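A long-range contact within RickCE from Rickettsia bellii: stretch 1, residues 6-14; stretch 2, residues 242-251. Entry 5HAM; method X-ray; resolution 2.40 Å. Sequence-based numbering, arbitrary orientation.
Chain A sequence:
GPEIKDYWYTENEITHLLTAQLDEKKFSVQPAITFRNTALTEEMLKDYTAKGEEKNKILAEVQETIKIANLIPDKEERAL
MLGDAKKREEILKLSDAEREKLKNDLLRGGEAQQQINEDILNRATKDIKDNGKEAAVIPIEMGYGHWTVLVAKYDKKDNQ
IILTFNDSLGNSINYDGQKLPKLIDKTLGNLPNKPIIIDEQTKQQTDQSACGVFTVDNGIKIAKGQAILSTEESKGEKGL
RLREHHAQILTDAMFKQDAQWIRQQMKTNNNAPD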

# COMPACT_ATOMS: atom_id res chain seq x y z
N ASP A 6 12.07 3.97 9.18
CA ASP A 6 13.06 5.00 9.46
C ASP A 6 12.95 6.13 8.45
O ASP A 6 12.17 7.07 8.64
CB ASP A 6 14.46 4.38 9.43
CG ASP A 6 14.46 2.95 9.90
OD1 ASP A 6 15.25 2.15 9.34
OD2 ASP A 6 13.66 2.61 10.80
N TYR A 7 13.71 6.04 7.37
CA TYR A 7 13.41 6.86 6.22
C TYR A 7 11.98 6.57 5.74
O TYR A 7 11.25 7.49 5.40
CB TYR A 7 14.42 6.65 5.08
CG TYR A 7 15.28 7.87 4.90
CD1 TYR A 7 15.19 8.91 5.80
CD2 TYR A 7 16.14 8.00 3.83
CE1 TYR A 7 15.96 10.04 5.68
CE2 TYR A 7 16.91 9.16 3.68
CZ TYR A 7 16.81 10.17 4.63
OH TYR A 7 17.54 11.32 4.56
N TRP A 8 11.58 5.29 5.73
CA TRP A 8 10.29 4.91 5.15
C TRP A 8 9.13 5.39 5.99
O TRP A 8 9.05 5.09 7.17
CB TRP A 8 10.19 3.40 4.91
CG TRP A 8 11.22 2.89 3.94
CD1 TRP A 8 12.47 3.39 3.72
CD2 TRP A 8 11.07 1.78 3.04
NE1 TRP A 8 13.12 2.66 2.76
CE2 TRP A 8 12.28 1.67 2.31
CE3 TRP A 8 10.04 0.87 2.78
CZ2 TRP A 8 12.48 0.68 1.34
CZ3 TRP A 8 10.23 -0.10 1.81
CH2 TRP A 8 11.45 -0.19 1.10
N TYR A 9 8.23 6.16 5.37
CA TYR A 9 7.03 6.64 6.04
C TYR A 9 6.11 5.49 6.38
O TYR A 9 6.01 4.53 5.62
CB TYR A 9 6.23 7.59 5.14
CG TYR A 9 6.76 8.99 5.00
CD1 TYR A 9 8.10 9.28 5.17
CD2 TYR A 9 5.91 10.03 4.67
CE1 TYR A 9 8.58 10.57 5.02
CE2 TYR A 9 6.37 11.33 4.53
CZ TYR A 9 7.70 11.59 4.70
OH TYR A 9 8.17 12.87 4.55
N THR A 10 5.42 5.60 7.49
CA THR A 10 4.34 4.67 7.78
C THR A 10 3.02 5.40 7.55
O THR A 10 3.01 6.62 7.36
CB THR A 10 4.40 4.22 9.22
OG1 THR A 10 3.96 5.30 10.05
CG2 THR A 10 5.83 3.89 9.58
N GLU A 11 1.93 4.65 7.56
CA GLU A 11 0.60 5.21 7.36
C GLU A 11 0.30 6.34 8.34
O GLU A 11 -0.43 7.27 8.04
CB GLU A 11 -0.45 4.10 7.50
CG GLU A 11 -1.87 4.54 7.19
CD GLU A 11 -2.87 3.42 7.38
OE1 GLU A 11 -2.44 2.25 7.55
OE2 GLU A 11 -4.09 3.71 7.35
N ASN A 12 0.90 6.24 9.52
CA ASN A 12 0.66 7.17 10.58
C ASN A 12 1.10 8.58 10.20
O ASN A 12 0.36 9.53 10.37
CB ASN A 12 1.35 6.70 11.86
CG ASN A 12 0.89 7.45 13.07
OD1 ASN A 12 1.70 8.00 13.81
ND2 ASN A 12 -0.42 7.49 13.26
N GLU A 13 2.31 8.69 9.65
CA GLU A 13 2.82 9.98 9.21
C GLU A 13 2.05 10.49 8.02
O GLU A 13 1.72 11.67 7.95
CB GLU A 13 4.29 9.89 8.83
CG GLU A 13 5.22 9.87 10.00
CD GLU A 13 5.57 8.48 10.44
OE1 GLU A 13 5.09 7.50 9.82
OE2 GLU A 13 6.33 8.37 11.43
N ILE A 14 1.81 9.61 7.06
CA ILE A 14 1.13 10.01 5.84
C ILE A 14 -0.23 10.63 6.19
O ILE A 14 -0.56 11.72 5.73
CB ILE A 14 0.99 8.81 4.89
CG1 ILE A 14 2.36 8.45 4.34
CG2 ILE A 14 0.03 9.11 3.76
CD1 ILE A 14 2.37 7.16 3.55
N LEU A 242 11.30 18.24 0.83
CA LEU A 242 9.94 17.89 1.18
C LEU A 242 9.94 17.19 2.53
O LEU A 242 9.11 17.48 3.40
CB LEU A 242 9.33 16.98 0.12
CG LEU A 242 8.80 17.60 -1.17
CD1 LEU A 242 8.39 16.49 -2.15
CD2 LEU A 242 7.60 18.50 -0.84
N ARG A 243 10.89 16.28 2.72
CA ARG A 243 11.00 15.51 3.96
C ARG A 243 11.30 16.43 5.16
O ARG A 243 10.72 16.27 6.24
CB ARG A 243 12.06 14.41 3.81
CG ARG A 243 12.10 13.44 4.96
CD ARG A 243 13.28 12.51 4.87
NE ARG A 243 13.12 11.46 3.86
CZ ARG A 243 12.65 10.24 4.12
NH1 ARG A 243 12.55 9.35 3.15
NH2 ARG A 243 12.28 9.93 5.36
N GLU A 244 12.21 17.38 4.96
CA GLU A 244 12.54 18.35 5.99
C GLU A 244 11.29 19.12 6.33
O GLU A 244 10.90 19.21 7.48
CB GLU A 244 13.64 19.30 5.52
CG GLU A 244 15.02 18.65 5.47
CD GLU A 244 16.09 19.52 4.81
OE1 GLU A 244 15.88 20.74 4.65
OE2 GLU A 244 17.15 18.97 4.46
N HIS A 245 10.64 19.63 5.29
CA HIS A 245 9.40 20.37 5.43
C HIS A 245 8.36 19.55 6.19
O HIS A 245 7.73 20.06 7.11
CB HIS A 245 8.90 20.76 4.05
CG HIS A 245 7.62 21.57 4.07
ND1 HIS A 245 7.54 22.79 4.69
CD2 HIS A 245 6.41 21.30 3.54
CE1 HIS A 245 6.30 23.25 4.55
NE2 HIS A 245 5.60 22.39 3.86
N HIS A 246 8.19 18.29 5.81
CA HIS A 246 7.26 17.38 6.48
C HIS A 246 7.60 17.21 7.96
O HIS A 246 6.71 17.12 8.80
CB HIS A 246 7.27 16.00 5.84
CG HIS A 246 6.65 15.97 4.48
ND1 HIS A 246 6.73 14.86 3.67
CD2 HIS A 246 5.94 16.89 3.79
CE1 HIS A 246 6.09 15.11 2.53
NE2 HIS A 246 5.60 16.34 2.59
N ALA A 247 8.89 17.13 8.27
CA ALA A 247 9.30 17.01 9.67
C ALA A 247 8.91 18.25 10.49
O ALA A 247 8.46 18.10 11.63
CB ALA A 247 10.80 16.69 9.79
N GLN A 248 9.03 19.44 9.91
CA GLN A 248 8.59 20.69 10.54
C GLN A 248 7.09 20.69 10.82
O GLN A 248 6.65 21.06 11.91
CB GLN A 248 8.86 21.91 9.66
CG GLN A 248 10.25 22.07 9.07
CD GLN A 248 10.44 23.45 8.42
OE1 GLN A 248 10.38 24.47 9.12
NE2 GLN A 248 10.64 23.49 7.10
N ILE A 249 6.29 20.32 9.82
CA ILE A 249 4.85 20.22 9.99
C ILE A 249 4.53 19.24 11.12
O ILE A 249 3.71 19.52 12.00
CB ILE A 249 4.18 19.74 8.70
CG1 ILE A 249 4.43 20.76 7.58
CG2 ILE A 249 2.69 19.50 8.92
CD1 ILE A 249 4.05 20.25 6.20
N LEU A 250 5.20 18.10 11.09
CA LEU A 250 5.09 17.11 12.14
C LEU A 250 5.55 17.68 13.47
O LEU A 250 4.87 17.52 14.48
CB LEU A 250 5.91 15.87 11.80
CG LEU A 250 5.34 14.99 10.69
CD1 LEU A 250 6.35 13.91 10.31
CD2 LEU A 250 4.00 14.39 11.13
N THR A 251 6.72 18.32 13.48
CA THR A 251 7.28 18.91 14.70
C THR A 251 6.32 19.95 15.27
O THR A 251 6.15 20.06 16.48
CB THR A 251 8.66 19.55 14.46
OG1 THR A 251 9.64 18.52 14.34
CG2 THR A 251 9.06 20.47 15.61

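The guanidinium of R243 is held between two tyrosines while also bonding to the backbone of one of them. It lies flat on the Y7 ring, with R243 CZ 3.7 Å from the centroid of the Y7 ring and the planes at 24°, a stack that is also a cation-pi interaction; Y9 CE1 lies over the opposite face of the guanidinium, 3.8 Å from R243 NH2, but Y9 presents its ring edge. R243 NH2 also donates to Y7 O at 2.6 Å, and R243 NH1 adds a weak bond to Y7 O at 3.2 Å. Arginine suits this place because its flat cation can stack through its faces and donate in its plane; tyrosine gives Y7 a pi face.

Stretch 2 is helical throughout, and R243, H246 and L250 point toward stretch 1, a loop leading into a helix. The CA atoms of Y7 and R243 are 9.3 Å apart, those of E13 and L250 8.0 Å, so side chains bridge the gap. Y9 meets H246 rim to rim, and a short hydrogen bond joins Y9 OH to H246 ND1 at 2.6 Å; both groups can donate or accept.

E13 CG touches L250 CD1 at 4.2 Å, methylene against apolar leucine. The carboxylate serves its own stretch: E13 OE1 accepts from T10 N (3.0 Å) and T10 OG1 (2.5 Å).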